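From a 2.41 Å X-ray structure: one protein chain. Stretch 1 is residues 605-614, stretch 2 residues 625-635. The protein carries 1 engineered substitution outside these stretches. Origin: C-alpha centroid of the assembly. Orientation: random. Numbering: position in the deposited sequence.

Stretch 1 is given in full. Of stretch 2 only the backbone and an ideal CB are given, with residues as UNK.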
# COMPACT_ATOMS: atom_id res chain seq x y z
N TYR A 605 -8.76 -3.90 -18.41
CA TYR A 605 -8.83 -4.15 -16.96
C TYR A 605 -10.26 -4.38 -16.52
O TYR A 605 -10.57 -5.34 -15.82
CB TYR A 605 -8.19 -3.04 -16.14
CG TYR A 605 -6.67 -3.01 -16.27
CD1 TYR A 605 -5.90 -4.18 -16.08
CD2 TYR A 605 -5.99 -1.82 -16.54
CE1 TYR A 605 -4.52 -4.13 -16.18
CE2 TYR A 605 -4.61 -1.75 -16.67
CZ TYR A 605 -3.88 -2.90 -16.50
OH TYR A 605 -2.53 -2.82 -16.62
N LEU A 606 -11.18 -3.52 -16.96
CA LEU A 606 -12.56 -3.71 -16.54
C LEU A 606 -13.12 -5.09 -16.96
O LEU A 606 -13.63 -5.85 -16.15
CB LEU A 606 -13.41 -2.62 -17.12
CG LEU A 606 -14.62 -2.13 -16.30
CD1 LEU A 606 -15.76 -1.85 -17.29
CD2 LEU A 606 -15.07 -3.02 -15.14
N THR A 607 -13.05 -5.42 -18.24
CA THR A 607 -13.74 -6.63 -18.65
C THR A 607 -13.18 -7.87 -17.98
O THR A 607 -13.88 -8.84 -17.77
CB THR A 607 -13.68 -6.80 -20.16
OG1 THR A 607 -12.31 -6.80 -20.56
CG2 THR A 607 -14.36 -5.64 -20.80
N GLN A 608 -11.92 -7.83 -17.61
CA GLN A 608 -11.32 -8.99 -16.99
C GLN A 608 -11.76 -9.10 -15.57
O GLN A 608 -11.90 -10.21 -15.06
CB GLN A 608 -9.82 -8.93 -17.05
CG GLN A 608 -9.30 -8.80 -18.45
CD GLN A 608 -9.44 -10.09 -19.21
OE1 GLN A 608 -8.97 -11.13 -18.74
NE2 GLN A 608 -10.08 -10.03 -20.41
N ALA A 609 -12.00 -7.96 -14.93
CA ALA A 609 -12.52 -7.96 -13.58
C ALA A 609 -13.97 -8.47 -13.56
O ALA A 609 -14.39 -9.26 -12.69
CB ALA A 609 -12.37 -6.60 -12.98
N GLN A 610 -14.71 -8.10 -14.59
CA GLN A 610 -16.07 -8.54 -14.71
C GLN A 610 -16.15 -10.02 -14.80
O GLN A 610 -17.01 -10.61 -14.14
CB GLN A 610 -16.75 -7.89 -15.93
CG GLN A 610 -16.92 -6.40 -15.73
CD GLN A 610 -17.49 -5.71 -16.95
OE1 GLN A 610 -18.32 -4.79 -16.84
NE2 GLN A 610 -17.04 -6.13 -18.13
N GLU A 611 -15.25 -10.64 -15.57
CA GLU A 611 -15.31 -12.09 -15.71
C GLU A 611 -15.17 -12.76 -14.33
O GLU A 611 -15.94 -13.67 -13.97
CB GLU A 611 -14.27 -12.63 -16.72
CG GLU A 611 -14.15 -14.16 -16.63
CD GLU A 611 -12.90 -14.76 -17.26
OE1 GLU A 611 -12.74 -14.63 -18.50
OE2 GLU A 611 -12.08 -15.41 -16.50
N LEU A 612 -14.18 -12.29 -13.55
CA LEU A 612 -13.81 -12.91 -12.28
C LEU A 612 -14.91 -12.66 -11.25
O LEU A 612 -15.14 -13.47 -10.32
CB LEU A 612 -12.50 -12.34 -11.78
CG LEU A 612 -11.10 -12.99 -12.00
CD1 LEU A 612 -11.07 -14.44 -12.54
CD2 LEU A 612 -10.21 -12.10 -12.82
N TYR A 613 -15.61 -11.54 -11.40
CA TYR A 613 -16.56 -11.11 -10.39
C TYR A 613 -17.91 -11.76 -10.70
O TYR A 613 -18.46 -12.48 -9.86
CB TYR A 613 -16.64 -9.56 -10.28
CG TYR A 613 -17.76 -9.10 -9.36
CD1 TYR A 613 -17.72 -9.36 -7.98
CD2 TYR A 613 -18.92 -8.50 -9.89
CE1 TYR A 613 -18.78 -9.00 -7.16
CE2 TYR A 613 -19.99 -8.13 -9.09
CZ TYR A 613 -19.92 -8.37 -7.73
OH TYR A 613 -21.01 -7.98 -6.97
N TYR A 614 -18.41 -11.55 -11.91
CA TYR A 614 -19.73 -12.05 -12.25
C TYR A 614 -19.81 -13.58 -12.29
O TYR A 614 -20.79 -14.13 -11.80
CB TYR A 614 -20.28 -11.38 -13.51
CG TYR A 614 -20.56 -9.89 -13.33
CD1 TYR A 614 -21.51 -9.47 -12.40
CD2 TYR A 614 -19.93 -8.92 -14.10
CE1 TYR A 614 -21.80 -8.12 -12.23
CE2 TYR A 614 -20.21 -7.56 -13.93
CZ TYR A 614 -21.15 -7.17 -12.99
OH TYR A 614 -21.46 -5.84 -12.74
N UNK A 625 -4.77 -13.52 -6.75
CA UNK A 625 -4.98 -12.03 -6.35
C UNK A 625 -5.57 -11.19 -7.49
O UNK A 625 -5.44 -9.94 -7.52
CB UNK A 625 -3.65 -11.39 -5.93
N UNK A 626 -6.13 -11.87 -8.50
CA UNK A 626 -6.33 -11.25 -9.82
C UNK A 626 -7.38 -10.11 -9.82
O UNK A 626 -7.20 -9.10 -10.54
CB UNK A 626 -6.75 -12.33 -10.82
N UNK A 627 -8.42 -10.24 -9.01
CA UNK A 627 -9.55 -9.34 -9.14
C UNK A 627 -9.13 -8.06 -8.46
O UNK A 627 -9.29 -6.98 -9.04
CB UNK A 627 -10.83 -9.92 -8.54
N UNK A 628 -8.51 -8.20 -7.29
CA UNK A 628 -7.95 -7.09 -6.53
C UNK A 628 -6.93 -6.36 -7.38
O UNK A 628 -6.94 -5.11 -7.48
CB UNK A 628 -7.32 -7.58 -5.23
N UNK A 629 -6.08 -7.13 -8.07
CA UNK A 629 -5.04 -6.50 -8.93
C UNK A 629 -5.66 -5.76 -10.09
O UNK A 629 -5.21 -4.65 -10.40
CB UNK A 629 -4.06 -7.55 -9.46
N UNK A 630 -6.74 -6.31 -10.66
CA UNK A 630 -7.35 -5.74 -11.83
C UNK A 630 -7.94 -4.45 -11.44
O UNK A 630 -7.65 -3.40 -12.04
CB UNK A 630 -8.40 -6.67 -12.45
N UNK A 631 -8.72 -4.48 -10.38
CA UNK A 631 -9.38 -3.25 -9.93
C UNK A 631 -8.36 -2.21 -9.48
O UNK A 631 -8.52 -1.01 -9.75
CB UNK A 631 -10.35 -3.55 -8.79
N UNK A 632 -7.23 -2.64 -8.88
CA UNK A 632 -6.28 -1.60 -8.42
C UNK A 632 -5.66 -1.01 -9.64
O UNK A 632 -5.49 0.19 -9.76
CB UNK A 632 -5.21 -2.15 -7.48
N UNK A 633 -5.34 -1.86 -10.60
CA UNK A 633 -4.75 -1.36 -11.85
C UNK A 633 -5.70 -0.37 -12.57
O UNK A 633 -5.25 0.65 -13.14
CB UNK A 633 -4.42 -2.53 -12.77
N UNK A 634 -7.00 -0.64 -12.46
CA UNK A 634 -7.99 0.17 -13.15
C UNK A 634 -8.08 1.54 -12.52
O UNK A 634 -8.31 2.57 -13.22
CB UNK A 634 -9.36 -0.51 -13.13
N UNK A 635 -7.94 1.56 -11.20
CA UNK A 635 -8.00 2.81 -10.53
C UNK A 635 -6.72 3.59 -10.81
O UNK A 635 -6.77 4.80 -10.99
CB UNK A 635 -8.22 2.61 -9.03

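Two helices pack here, their axes 8.8 Å apart at closest approach and running nearly antiparallel at 153°. Stretch 1 presents Tyr605, Ala609 and Leu612 along one side, a mostly apolar surface, so the rule to expect is complementary shape rather than polar pairing.

Position 625 comes right before the helix, at its N-cap, and its ideal CB has nothing of stretch 1 within 5.5 Å. Stretch 1 sets no requirement; the residue is Phe625, which leaves that surface untouched and whose carbonyl O accepts a hydrogen bond from 629.

Position 626 points toward stretch 1, with its ideal CB 4.0 Å from Leu612 CD2. Any residue with an aliphatic base would suit, including a long one that carries its polar end onward. It is Lys626: its CB rests against Leu612, while its NZ is hydrogen-bonded elsewhere in the structure.

At 627 the CA-to-CB bond points sideways, 4.4 Å from the ideal CB to Leu612 CB. The small Ala609 leaves room nearby, which a branched or flexible apolar chain could reach by bending in; leucine or methionine would suit. Leu627, with chi1 t and chi2 p, brings CD1 to 3.6 Å from Ala609 CB, and its CD2 lies 4.2 Å from Tyr613 CB.

Positions 628 and 629 are out of reach of stretch 1, so helix-compatible residues of many kinds would serve. Gln628 makes a weak hydrogen bond through OE1 to the backbone N of Leu627. Thr629 turns its OG1 back to Phe625 O, at 2.8 Å.

Position 630 is the central one. Its ideal CB points toward stretch 1, 4.0 Å from Ala609 CB and 4.2 Å from Tyr605 O, above a hollow bordered by Tyr605, Gln608, Ala609 and Leu612. A medium-sized apolar knob is wanted, leucine or methionine for preference. Leu630 fills the hollow: its CD1 lies 3.6 Å from Leu612 CD2, and its CD2 meets the edge of the Tyr605 ring, 3.7 Å from CD1 of that tyrosine.

At 631 the CB points away, so a short side chain would miss stretch 1; a long flexible one might curl back. Met631 does so, its SD coming to 3.7 Å from Ala609 CB.

Position 632 is out of reach and unconstrained from this side; it is Ala632.

Position 633 points toward the Tyr605 ring, its ideal CB 3.8 Å from Tyr605 CE1. With an aromatic face so near, a small residue such as alanine or serine suits best. Ser633 lays its CB over that face in a CH-pi contact, 3.8 Å from the ring centroid, while its OG donates to Thr629 O at 2.6 Å.

Position 634 points sideways, its ideal CB 4.1 Å from Tyr605 CB and near Leu606, favouring aliphatic residues. Leu634 packs its CG 4.0 Å from Tyr605 CB and its CD1 4.4 Å from Leu606 CG.

Position 635 is again out of reach; Ser635 donates from OG to Ala632 O.

No hydrogen bond crosses between the stretches.

Stretch 2 (625-635) FKLQTLMASLS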
# COMPACT_ATOMS: atom_id res chain seq x y z
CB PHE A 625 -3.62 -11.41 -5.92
CG PHE A 625 -3.10 -11.87 -4.56
CD1 PHE A 625 -2.89 -10.93 -3.54
CD2 PHE A 625 -2.87 -13.22 -4.28
CE1 PHE A 625 -2.38 -11.29 -2.31
CE2 PHE A 625 -2.37 -13.61 -3.04
CZ PHE A 625 -2.12 -12.65 -2.04
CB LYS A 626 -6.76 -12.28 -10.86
CG LYS A 626 -5.82 -13.44 -11.02
CD LYS A 626 -6.00 -13.99 -12.42
CE LYS A 626 -5.15 -15.25 -12.59
NZ LYS A 626 -5.58 -15.78 -13.92
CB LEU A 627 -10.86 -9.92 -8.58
CG LEU A 627 -12.07 -8.96 -8.44
CD1 LEU A 627 -12.44 -8.30 -9.77
CD2 LEU A 627 -13.27 -9.72 -7.85
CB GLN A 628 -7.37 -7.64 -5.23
CG GLN A 628 -8.37 -8.46 -4.36
CD GLN A 628 -8.37 -9.97 -4.64
OE1 GLN A 628 -8.26 -10.38 -5.76
NE2 GLN A 628 -8.59 -10.78 -3.63
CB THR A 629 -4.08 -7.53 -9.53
OG1 THR A 629 -3.44 -8.21 -8.47
CG2 THR A 629 -2.99 -6.84 -10.37
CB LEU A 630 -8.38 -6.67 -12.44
CG LEU A 630 -7.60 -7.81 -13.10
CD1 LEU A 630 -8.40 -9.09 -13.44
CD2 LEU A 630 -6.89 -7.24 -14.32
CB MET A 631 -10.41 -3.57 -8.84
CG MET A 631 -11.49 -4.52 -9.31
SD MET A 631 -12.35 -3.67 -10.64
CE MET A 631 -13.81 -3.10 -9.83
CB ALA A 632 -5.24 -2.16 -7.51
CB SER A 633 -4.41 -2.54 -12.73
OG SER A 633 -3.51 -3.37 -11.97
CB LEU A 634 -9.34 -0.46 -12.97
CG LEU A 634 -10.39 -0.43 -14.08
CD1 LEU A 634 -11.72 -0.59 -13.37
CD2 LEU A 634 -10.33 0.79 -14.97
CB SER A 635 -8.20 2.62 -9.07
OG SER A 635 -6.94 2.34 -8.48
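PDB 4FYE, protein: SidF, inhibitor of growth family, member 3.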